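Local structure of Arf-GAP with coiled-coil, ANK repeat and PH domain-containing protein 2 (Homo sapiens, 6IF3) at residues H83-V94 with I117-I126; Q104-L115 with V127-E137. The protein acts as a GTPase-activating protein for the small GTPase ARF6, and its ankyrin repeats, the part described here, are required for interaction with RAB35. All blocks are in the same frame, centred on the assembly; numbering follows the deposited sequence.

Interaction 1 of 2, residues H83-V94 with I117-I126; sequences HHATVLGHTGQV and IAVEAANADI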
loop_
_atom_site.group_PDB
_atom_site.type_symbol
_atom_site.label_atom_id
_atom_site.label_comp_id
_atom_site.label_asym_id
_atom_site.label_seq_id
_atom_site.Cartn_x
_atom_site.Cartn_y
_atom_site.Cartn_z
ATOM N N HIS A 83 16.484 -4.306 1.527
ATOM C CA HIS A 83 16.406 -5.495 0.652
ATOM C C HIS A 83 16.388 -6.773 1.482
ATOM O O HIS A 83 15.524 -7.635 1.335
ATOM C CB HIS A 83 17.602 -5.577 -0.328
ATOM C CG HIS A 83 17.714 -6.913 -1.028
ATOM N ND1 HIS A 83 17.315 -7.116 -2.331
ATOM C CD2 HIS A 83 18.180 -8.111 -0.590
ATOM C CE1 HIS A 83 17.525 -8.376 -2.669
ATOM N NE2 HIS A 83 18.046 -9.004 -1.628
ATOM N N HIS A 84 17.350 -6.908 2.377
ATOM C CA HIS A 84 17.431 -8.128 3.159
ATOM C C HIS A 84 16.255 -8.332 4.096
ATOM O O HIS A 84 15.787 -9.470 4.259
ATOM C CB HIS A 84 18.756 -8.144 3.976
ATOM C CG HIS A 84 19.969 -8.355 3.125
ATOM N ND1 HIS A 84 20.235 -9.555 2.493
ATOM C CD2 HIS A 84 20.981 -7.516 2.790
ATOM C CE1 HIS A 84 21.366 -9.450 1.821
ATOM N NE2 HIS A 84 21.835 -8.228 1.982
ATOM N N ALA A 85 15.771 -7.252 4.715
ATOM C CA ALA A 85 14.622 -7.378 5.601
ATOM C C ALA A 85 13.382 -7.805 4.817
ATOM O O ALA A 85 12.549 -8.587 5.298
ATOM C CB ALA A 85 14.359 -6.084 6.309
ATOM N N THR A 86 13.265 -7.287 3.587
ATOM C CA THR A 86 12.142 -7.667 2.725
ATOM C C THR A 86 12.203 -9.144 2.354
ATOM O O THR A 86 11.214 -9.861 2.451
ATOM C CB THR A 86 12.116 -6.794 1.463
ATOM O OG1 THR A 86 11.924 -5.440 1.873
ATOM C CG2 THR A 86 10.946 -7.194 0.517
ATOM N N VAL A 87 13.359 -9.606 1.883
ATOM C CA VAL A 87 13.543 -11.011 1.538
ATOM C C VAL A 87 13.218 -11.941 2.717
ATOM O O VAL A 87 12.539 -12.948 2.534
ATOM C CB VAL A 87 14.980 -11.254 1.065
ATOM C CG1 VAL A 87 15.264 -12.749 0.933
ATOM C CG2 VAL A 87 15.190 -10.532 -0.293
ATOM N N LEU A 88 13.634 -11.562 3.932
ATOM C CA LEU A 88 13.416 -12.448 5.087
ATOM C C LEU A 88 12.015 -12.310 5.708
ATOM O O LEU A 88 11.646 -13.101 6.577
ATOM C CB LEU A 88 14.479 -12.192 6.143
ATOM C CG LEU A 88 15.885 -12.538 5.647
ATOM C CD1 LEU A 88 16.877 -12.188 6.726
ATOM C CD2 LEU A 88 16.025 -14.015 5.300
ATOM N N GLY A 89 11.225 -11.330 5.248
ATOM C CA GLY A 89 9.856 -11.151 5.747
ATOM C C GLY A 89 9.832 -10.434 7.087
ATOM O O GLY A 89 8.878 -10.554 7.855
ATOM N N HIS A 90 10.900 -9.694 7.378
ATOM C CA HIS A 90 10.997 -8.941 8.635
ATOM C C HIS A 90 10.239 -7.620 8.590
ATOM O O HIS A 90 10.817 -6.520 8.398
ATOM C CB HIS A 90 12.463 -8.697 8.972
ATOM C CG HIS A 90 13.201 -9.952 9.291
ATOM N ND1 HIS A 90 14.563 -9.983 9.527
ATOM C CD2 HIS A 90 12.769 -11.231 9.421
ATOM C CE1 HIS A 90 14.931 -11.222 9.802
ATOM N NE2 HIS A 90 13.866 -12.003 9.736
ATOM N N THR A 91 8.926 -7.731 8.771
ATOM C CA THR A 91 8.021 -6.597 8.622
ATOM C C THR A 91 8.379 -5.415 9.533
ATOM O O THR A 91 8.371 -4.254 9.096
ATOM C CB THR A 91 6.587 -7.027 8.901
ATOM O OG1 THR A 91 6.261 -8.195 8.114
ATOM C CG2 THR A 91 5.635 -5.910 8.526
ATOM N N GLY A 92 8.742 -5.704 10.774
ATOM C CA GLY A 92 9.067 -4.629 11.710
ATOM C C GLY A 92 10.320 -3.865 11.285
ATOM O O GLY A 92 10.341 -2.631 11.366
ATOM N N GLN A 93 11.338 -4.587 10.839
ATOM C CA GLN A 93 12.539 -3.940 10.332
ATOM C C GLN A 93 12.252 -3.133 9.077
ATOM O O GLN A 93 12.817 -2.059 8.904
ATOM C CB GLN A 93 13.650 -4.962 10.061
ATOM C CG GLN A 93 14.182 -5.615 11.330
ATOM C CD GLN A 93 15.146 -6.760 11.023
ATOM O OE1 GLN A 93 15.259 -7.204 9.881
ATOM N NE2 GLN A 93 15.842 -7.232 12.054
ATOM N N VAL A 94 11.377 -3.629 8.197
ATOM C CA VAL A 94 10.975 -2.851 7.005
ATOM C C VAL A 94 10.345 -1.512 7.449
ATOM O O VAL A 94 10.662 -0.438 6.941
ATOM C CB VAL A 94 9.992 -3.663 6.120
ATOM C CG1 VAL A 94 9.318 -2.769 5.049
ATOM C CG2 VAL A 94 10.753 -4.816 5.443
ATOM N N ILE A 117 10.277 -7.692 -4.918
ATOM C CA ILE A 117 10.506 -8.885 -4.098
ATOM C C ILE A 117 9.256 -9.203 -3.268
ATOM O O ILE A 117 8.764 -10.342 -3.287
ATOM C CB ILE A 117 11.743 -8.671 -3.218
ATOM C CG1 ILE A 117 12.961 -8.578 -4.128
ATOM C CG2 ILE A 117 11.899 -9.799 -2.185
ATOM C CD1 ILE A 117 14.207 -8.144 -3.409
ATOM N N ALA A 118 8.748 -8.201 -2.564
ATOM C CA ALA A 118 7.519 -8.364 -1.762
ATOM C C ALA A 118 6.295 -8.771 -2.571
ATOM O O ALA A 118 5.494 -9.577 -2.100
ATOM C CB ALA A 118 7.261 -7.056 -0.982
ATOM N N VAL A 119 6.154 -8.239 -3.780
ATOM C CA VAL A 119 5.036 -8.591 -4.633
ATOM C C VAL A 119 5.189 -10.043 -5.078
ATOM O O VAL A 119 4.209 -10.804 -5.093
ATOM C CB VAL A 119 4.933 -7.652 -5.866
ATOM C CG1 VAL A 119 3.996 -8.218 -6.899
ATOM C CG2 VAL A 119 4.434 -6.289 -5.455
ATOM N N GLU A 120 6.391 -10.444 -5.492
ATOM C CA GLU A 120 6.589 -11.835 -5.911
ATOM C C GLU A 120 6.319 -12.798 -4.763
ATOM O O GLU A 120 5.829 -13.913 -4.982
ATOM C CB GLU A 120 8.012 -12.071 -6.419
ATOM C CG GLU A 120 8.234 -13.488 -6.946
ATOM C CD GLU A 120 9.689 -13.789 -7.279
ATOM O OE1 GLU A 120 10.551 -13.664 -6.377
ATOM O OE2 GLU A 120 9.964 -14.121 -8.451
ATOM N N ALA A 121 6.660 -12.365 -3.549
ATOM C CA ALA A 121 6.427 -13.175 -2.345
ATOM C C ALA A 121 4.976 -13.139 -1.893
ATOM O O ALA A 121 4.623 -13.845 -0.937
ATOM C CB ALA A 121 7.323 -12.693 -1.207
ATOM N N ALA A 122 4.151 -12.319 -2.560
ATOM C CA ALA A 122 2.733 -12.109 -2.191
ATOM C C ALA A 122 2.597 -11.766 -0.704
ATOM O O ALA A 122 1.747 -12.284 0.007
ATOM C CB ALA A 122 1.896 -13.299 -2.538
ATOM N N ASN A 123 3.462 -10.879 -0.255
ATOM C CA ASN A 123 3.504 -10.493 1.149
ATOM C C ASN A 123 2.663 -9.251 1.376
ATOM O O ASN A 123 3.127 -8.127 1.143
ATOM C CB ASN A 123 4.950 -10.246 1.560
ATOM C CG ASN A 123 5.110 -10.071 3.053
ATOM O OD1 ASN A 123 4.308 -9.396 3.699
ATOM N ND2 ASN A 123 6.149 -10.686 3.618
ATOM N N ALA A 124 1.402 -9.438 1.764
ATOM C CA ALA A 124 0.508 -8.295 1.860
ATOM C C ALA A 124 1.002 -7.195 2.792
ATOM O O ALA A 124 0.901 -6.005 2.477
ATOM C CB ALA A 124 -0.819 -8.747 2.303
ATOM N N ASP A 125 1.557 -7.589 3.934
ATOM C CA ASP A 125 1.959 -6.601 4.925
ATOM C C ASP A 125 3.139 -5.777 4.427
ATOM O O ASP A 125 3.150 -4.552 4.590
ATOM C CB ASP A 125 2.325 -7.272 6.259
ATOM C CG ASP A 125 1.119 -7.755 7.027
ATOM O OD1 ASP A 125 -0.027 -7.379 6.671
ATOM O OD2 ASP A 125 1.290 -8.492 8.021
ATOM N N ILE A 126 4.148 -6.425 3.843
ATOM C CA ILE A 126 5.317 -5.655 3.448
ATOM C C ILE A 126 4.999 -4.840 2.196
ATOM O O ILE A 126 5.453 -3.705 2.070
ATOM C CB ILE A 126 6.556 -6.553 3.260
ATOM C CG1 ILE A 126 6.961 -7.112 4.633
ATOM C CG2 ILE A 126 7.738 -5.735 2.723
ATOM C CD1 ILE A 126 8.278 -7.915 4.663
HETATM O O HOH W 1 6.441 -11.090 6.576
HETATM O O HOH W 2 3.913 -9.182 8.759
#
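Ile126 fits as a knob into a hole lined by Ala85, Thr86, Thr91 and Val94. Ile126 CD1 lies 3.8 Å from Gly89 CA; glycine suits that place because the backbone takes a positive phi (80°) in the Schellman motif ending helix 81-88. The Val94 side chain crosses Ile126 at about a right angle, Val94 CG2 lying 4.0 Å from Ile126 CD1. With CG1 beside its own backbone N (chi1 -67°), Ile126 sends that branch toward Thr91 and Gly89 and turns CG2 toward Val94 and Thr86. Shortened to an alanine, this knob would probably leave a gap against Gly89 and Val94.

On the preceding helix 114-120, Ile117 CG2 lies 3.9 Å from Val87 CG2 and touches Thr86 CG2, while Ile117 CD1 comes within 3.4 Å of His83 CE1, the two side chains crossing at about a right angle. Thr86 suits this apolar seam because its hydroxyl bonds back to Leu82 O and Thr86 CG2 faces the second helix pair, 4.0 Å from Ala118 CB.

Polar groups meet through water at the helix turns. One water joins Gly89 O, Thr91 OG1 and Asn123 ND2; another links Thr91 OG1 to Asp125 OD2, whose OD1 hydrogen-bonds to a polar side chain of another protein's chain. Asn123 OD1 caps Ile126 N. Thus 83-94 of ANK 2 stacks on 117-126 of ANK 3, with helix 48-55 packed against His84 and Leu88.

Interaction 2 of 2, residues Q104-L115 with V127-E137; sequences QHATDEEGKDPL and VTLLRLARMNE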
loop_
_atom_site.group_PDB
_atom_site.type_symbol
_atom_site.label_atom_id
_atom_site.label_comp_id
_atom_site.label_asym_id
_atom_site.label_seq_id
_atom_site.Cartn_x
_atom_site.Cartn_y
_atom_site.Cartn_z
ATOM N N GLN A 104 13.856 2.924 -0.929
ATOM C CA GLN A 104 13.191 1.696 -1.357
ATOM C C GLN A 104 13.222 1.543 -2.866
ATOM O O GLN A 104 12.765 0.536 -3.401
ATOM C CB GLN A 104 11.760 1.647 -0.855
ATOM C CG GLN A 104 10.793 2.615 -1.549
ATOM C CD GLN A 104 9.371 2.190 -1.311
ATOM O OE1 GLN A 104 8.879 1.235 -1.926
ATOM N NE2 GLN A 104 8.704 2.870 -0.387
ATOM N N HIS A 105 13.762 2.539 -3.557
ATOM C CA HIS A 105 13.878 2.472 -5.020
ATOM C C HIS A 105 15.182 1.775 -5.447
ATOM O O HIS A 105 15.318 1.404 -6.619
ATOM C CB HIS A 105 13.779 3.880 -5.597
ATOM C CG HIS A 105 12.486 4.541 -5.238
ATOM N ND1 HIS A 105 11.324 4.324 -5.945
ATOM C CD2 HIS A 105 12.146 5.320 -4.184
ATOM C CE1 HIS A 105 10.336 4.992 -5.375
ATOM N NE2 HIS A 105 10.809 5.604 -4.304
ATOM N N ALA A 106 16.101 1.601 -4.498
ATOM C CA ALA A 106 17.376 0.934 -4.770
ATOM C C ALA A 106 17.150 -0.453 -5.357
ATOM O O ALA A 106 16.326 -1.224 -4.843
ATOM C CB ALA A 106 18.208 0.832 -3.470
ATOM N N THR A 107 17.850 -0.778 -6.440
ATOM C CA THR A 107 17.815 -2.149 -6.951
ATOM C C THR A 107 19.159 -2.815 -6.755
ATOM O O THR A 107 20.196 -2.147 -6.786
ATOM C CB THR A 107 17.466 -2.235 -8.436
ATOM O OG1 THR A 107 18.427 -1.501 -9.218
ATOM C CG2 THR A 107 16.072 -1.686 -8.722
ATOM N N ASP A 108 19.153 -4.126 -6.550
ATOM C CA ASP A 108 20.416 -4.819 -6.359
ATOM C C ASP A 108 21.059 -5.076 -7.737
ATOM O O ASP A 108 20.591 -4.576 -8.770
ATOM C CB ASP A 108 20.228 -6.116 -5.561
ATOM C CG ASP A 108 19.387 -7.171 -6.274
ATOM O OD1 ASP A 108 18.971 -6.984 -7.443
ATOM O OD2 ASP A 108 19.172 -8.255 -5.667
ATOM N N GLU A 109 22.167 -5.818 -7.752
ATOM C CA GLU A 109 22.873 -6.049 -9.015
ATOM C C GLU A 109 22.066 -6.916 -9.998
ATOM O O GLU A 109 22.358 -6.943 -11.187
ATOM C CB GLU A 109 24.240 -6.678 -8.763
ATOM C CG GLU A 109 25.302 -5.678 -8.259
ATOM C CD GLU A 109 25.642 -4.566 -9.286
ATOM O OE1 GLU A 109 25.710 -4.833 -10.499
ATOM O OE2 GLU A 109 25.780 -3.396 -8.873
ATOM N N GLU A 110 21.048 -7.609 -9.513
ATOM C CA GLU A 110 20.159 -8.354 -10.394
ATOM C C GLU A 110 18.975 -7.518 -10.874
ATOM O O GLU A 110 18.142 -8.004 -11.641
ATOM C CB GLU A 110 19.644 -9.600 -9.687
ATOM C CG GLU A 110 20.689 -10.634 -9.514
ATOM C CD GLU A 110 20.096 -11.952 -9.114
ATOM O OE1 GLU A 110 18.988 -11.943 -8.534
ATOM O OE2 GLU A 110 20.715 -12.999 -9.421
ATOM N N GLY A 111 18.899 -6.274 -10.414
ATOM C CA GLY A 111 17.860 -5.362 -10.858
ATOM C C GLY A 111 16.578 -5.363 -10.035
ATOM O O GLY A 111 15.568 -4.783 -10.458
ATOM N N LYS A 112 16.586 -6.020 -8.881
ATOM C CA LYS A 112 15.359 -6.121 -8.074
ATOM C C LYS A 112 15.275 -5.060 -6.976
ATOM O O LYS A 112 16.254 -4.797 -6.273
ATOM C CB LYS A 112 15.255 -7.510 -7.434
ATOM C CG LYS A 112 15.282 -8.659 -8.424
ATOM C CD LYS A 112 15.113 -10.010 -7.740
ATOM C CE LYS A 112 15.047 -11.137 -8.764
ATOM N NZ LYS A 112 14.747 -12.481 -8.181
ATOM N N ASP A 113 14.096 -4.446 -6.821
ATOM C CA ASP A 113 13.861 -3.574 -5.674
ATOM C C ASP A 113 12.993 -4.278 -4.630
ATOM O O ASP A 113 12.422 -5.341 -4.903
ATOM C CB ASP A 113 13.257 -2.191 -6.106
ATOM C CG ASP A 113 11.892 -2.260 -6.726
ATOM O OD1 ASP A 113 11.167 -3.270 -6.643
ATOM O OD2 ASP A 113 11.534 -1.214 -7.320
ATOM N N PRO A 114 12.899 -3.686 -3.428
ATOM C CA PRO A 114 12.145 -4.351 -2.372
ATOM C C PRO A 114 10.704 -4.593 -2.734
ATOM O O PRO A 114 10.185 -5.658 -2.408
ATOM C CB PRO A 114 12.258 -3.375 -1.214
ATOM C CG PRO A 114 13.649 -2.844 -1.359
ATOM C CD PRO A 114 13.781 -2.640 -2.874
ATOM N N LEU A 115 10.084 -3.651 -3.430
ATOM C CA LEU A 115 8.675 -3.855 -3.799
ATOM C C LEU A 115 8.517 -5.067 -4.736
ATOM O O LEU A 115 7.601 -5.870 -4.530
ATOM C CB LEU A 115 8.072 -2.613 -4.488
ATOM C CG LEU A 115 6.593 -2.756 -4.898
ATOM C CD1 LEU A 115 5.683 -2.977 -3.679
ATOM C CD2 LEU A 115 6.159 -1.529 -5.734
ATOM N N VAL A 127 4.204 -5.377 1.278
ATOM C CA VAL A 127 3.816 -4.559 0.123
ATOM C C VAL A 127 3.064 -3.314 0.608
ATOM O O VAL A 127 3.280 -2.199 0.102
ATOM C CB VAL A 127 2.963 -5.345 -0.884
ATOM C CG1 VAL A 127 2.354 -4.424 -1.914
ATOM C CG2 VAL A 127 3.814 -6.457 -1.555
ATOM N N THR A 128 2.169 -3.507 1.574
ATOM C CA THR A 128 1.392 -2.385 2.115
ATOM C C THR A 128 2.300 -1.281 2.706
ATOM O O THR A 128 2.127 -0.096 2.384
ATOM C CB THR A 128 0.408 -2.855 3.170
ATOM O OG1 THR A 128 -0.573 -3.698 2.533
ATOM C CG2 THR A 128 -0.327 -1.650 3.846
ATOM N N LEU A 129 3.284 -1.659 3.512
ATOM C CA LEU A 129 4.219 -0.671 4.084
ATOM C C LEU A 129 5.009 0.044 2.974
ATOM O O LEU A 129 5.169 1.273 3.019
ATOM C CB LEU A 129 5.210 -1.322 5.058
ATOM C CG LEU A 129 4.577 -1.947 6.310
ATOM C CD1 LEU A 129 5.712 -2.540 7.175
ATOM C CD2 LEU A 129 3.768 -0.925 7.128
ATOM N N LEU A 130 5.520 -0.711 2.001
ATOM C CA LEU A 130 6.296 -0.107 0.914
ATOM C C LEU A 130 5.421 0.841 0.100
ATOM O O LEU A 130 5.868 1.940 -0.228
ATOM C CB LEU A 130 6.886 -1.193 -0.012
ATOM C CG LEU A 130 7.999 -2.036 0.617
ATOM C CD1 LEU A 130 8.350 -3.251 -0.253
ATOM C CD2 LEU A 130 9.266 -1.208 0.798
ATOM N N ARG A 131 4.182 0.442 -0.212
ATOM C CA ARG A 131 3.319 1.279 -1.031
ATOM C C ARG A 131 2.873 2.515 -0.271
ATOM O O ARG A 131 2.816 3.585 -0.839
ATOM C CB ARG A 131 2.104 0.488 -1.518
ATOM C CG ARG A 131 2.469 -0.621 -2.494
ATOM C CD ARG A 131 1.887 -0.408 -3.877
ATOM N NE ARG A 131 2.403 -1.372 -4.849
ATOM C CZ ARG A 131 1.696 -2.377 -5.362
ATOM N NH1 ARG A 131 0.446 -2.559 -4.996
ATOM N NH2 ARG A 131 2.241 -3.201 -6.245
ATOM N N LEU A 132 2.571 2.374 1.022
ATOM C CA LEU A 132 2.120 3.560 1.783
ATOM C C LEU A 132 3.277 4.552 2.008
ATOM O O LEU A 132 3.077 5.772 2.014
ATOM C CB LEU A 132 1.483 3.152 3.104
ATOM C CG LEU A 132 0.138 2.434 2.834
ATOM C CD1 LEU A 132 -0.586 2.192 4.133
ATOM C CD2 LEU A 132 -0.785 3.173 1.812
ATOM N N ALA A 133 4.499 4.030 2.132
ATOM C CA ALA A 133 5.663 4.927 2.185
ATOM C C ALA A 133 5.880 5.658 0.856
ATOM O O ALA A 133 6.269 6.832 0.853
ATOM C CB ALA A 133 6.900 4.148 2.575
ATOM N N ARG A 134 5.631 4.979 -0.268
ATOM C CA ARG A 134 5.680 5.631 -1.574
ATOM C C ARG A 134 4.608 6.715 -1.679
ATOM O O ARG A 134 4.853 7.769 -2.231
ATOM C CB ARG A 134 5.510 4.626 -2.718
ATOM C CG ARG A 134 6.681 3.654 -2.841
ATOM C CD ARG A 134 6.764 2.981 -4.227
ATOM N NE ARG A 134 7.889 2.051 -4.327
ATOM C CZ ARG A 134 8.418 1.637 -5.474
ATOM N NH1 ARG A 134 7.958 2.104 -6.631
ATOM N NH2 ARG A 134 9.440 0.790 -5.466
ATOM N N MET A 135 3.412 6.439 -1.167
ATOM C CA MET A 135 2.350 7.434 -1.184
ATOM C C MET A 135 2.801 8.709 -0.440
ATOM O O MET A 135 2.567 9.820 -0.908
ATOM C CB MET A 135 1.080 6.840 -0.555
ATOM C CG MET A 135 -0.128 7.756 -0.651
ATOM S SD MET A 135 -1.558 7.074 0.218
ATOM C CE MET A 135 -2.050 5.766 -0.879
ATOM N N ASN A 136 3.460 8.526 0.703
ATOM C CA ASN A 136 4.029 9.649 1.439
ATOM C C ASN A 136 5.074 10.388 0.612
ATOM O O ASN A 136 5.114 11.615 0.623
ATOM C CB ASN A 136 4.654 9.183 2.751
ATOM C CG ASN A 136 3.601 8.872 3.804
ATOM O OD1 ASN A 136 2.427 9.222 3.636
ATOM N ND2 ASN A 136 4.017 8.245 4.903
ATOM N N GLU A 137 5.894 9.637 -0.110
ATOM C CA GLU A 137 6.887 10.275 -1.008
ATOM C C GLU A 137 6.188 11.132 -2.046
ATOM O O GLU A 137 6.575 12.287 -2.303
ATOM C CB GLU A 137 7.746 9.224 -1.704
ATOM C CG GLU A 137 8.608 8.388 -0.782
ATOM C CD GLU A 137 9.511 7.430 -1.555
ATOM O OE1 GLU A 137 9.498 7.473 -2.806
ATOM O OE2 GLU A 137 10.263 6.665 -0.911
HETATM O O HOH W 3 12.614 5.609 -0.818
HETATM O O HOH W 4 10.617 -0.690 -3.396
HETATM O O HOH W 5 9.878 5.140 1.093
#
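Arg134 is sandwiched at its guanidinium between His105 and Leu115: His105 CE1 lies 3.8 Å above one face, over its centre, and Leu115 CD2 covers the opposite face. The ring and guanidinium planes are inclined by 43°, so this is not a parallel stack. An extended chain from CG to NE carries the group across to Gln104, whose OE1 accepts a nearly straight bond from Arg134 NE at 2.7 Å. The oxygen lies in the guanidinium plane, yet the donor stands well above the amide plane, the two planes being 75° apart.

Glutamine suits this place because its amide both accepts and donates. Gln104 NE2 gives a hydrogen bond to Leu130 O at 3.0 Å, adding a second donor to a carbonyl already used by Arg134 N within the helix. Chi1 of 72° places Gln104 CG between the backbone N and carbonyl carbon, from where the extended chain reaches the helix.

His105 NE2 donates to the syn lone pair of Glu137 OE1 at 2.7 Å, and the carboxylate lies at the ring edge. Water bridges Glu137 OE2 to Gln104 N and, separately, to Gln104 NE2. Asp113 OD2 forms a weak salt bridge with Arg134 NH2, while its OD1 caps Ser116 N.

Beyond these polar groups Leu115 is a knob among Val127, Leu130, Arg131 and Arg134, with Leu115 CD1 4.0 Å from Val127 CG1. Leu130 CD1 packs against Pro114 and Leu115. Residues 104-115 thus form the loop joining two ankyrin repeats, with a type I beta turn from Asp108 to Gly111; both its ends pack on helix 124-141, while Gln104 and Pro114 also touch Leu82 of helix 81-88.

Overall arrangement
After the four helices between residues 10 and 66, helices 81-88 and 91-99 lead into the loop that starts interaction 2, then helix 114-120 follows and the chain turns into helix 124-141. Interaction 1 closes a loop of 22 intervening residues, and interaction 2 one of 11; because their segments alternate along the chain, the two contacts cross. Interaction 1 joins ANK 2 to ANK 3 through their helix pairs, whereas interaction 2 ties the inter-repeat loop to helix 124-141. Their centres are about 10 Å apart, and they touch directly where Thr86 meets Pro114, Ala118 meets Val127 and Thr91 meets Leu129, so the two contacts adjoin.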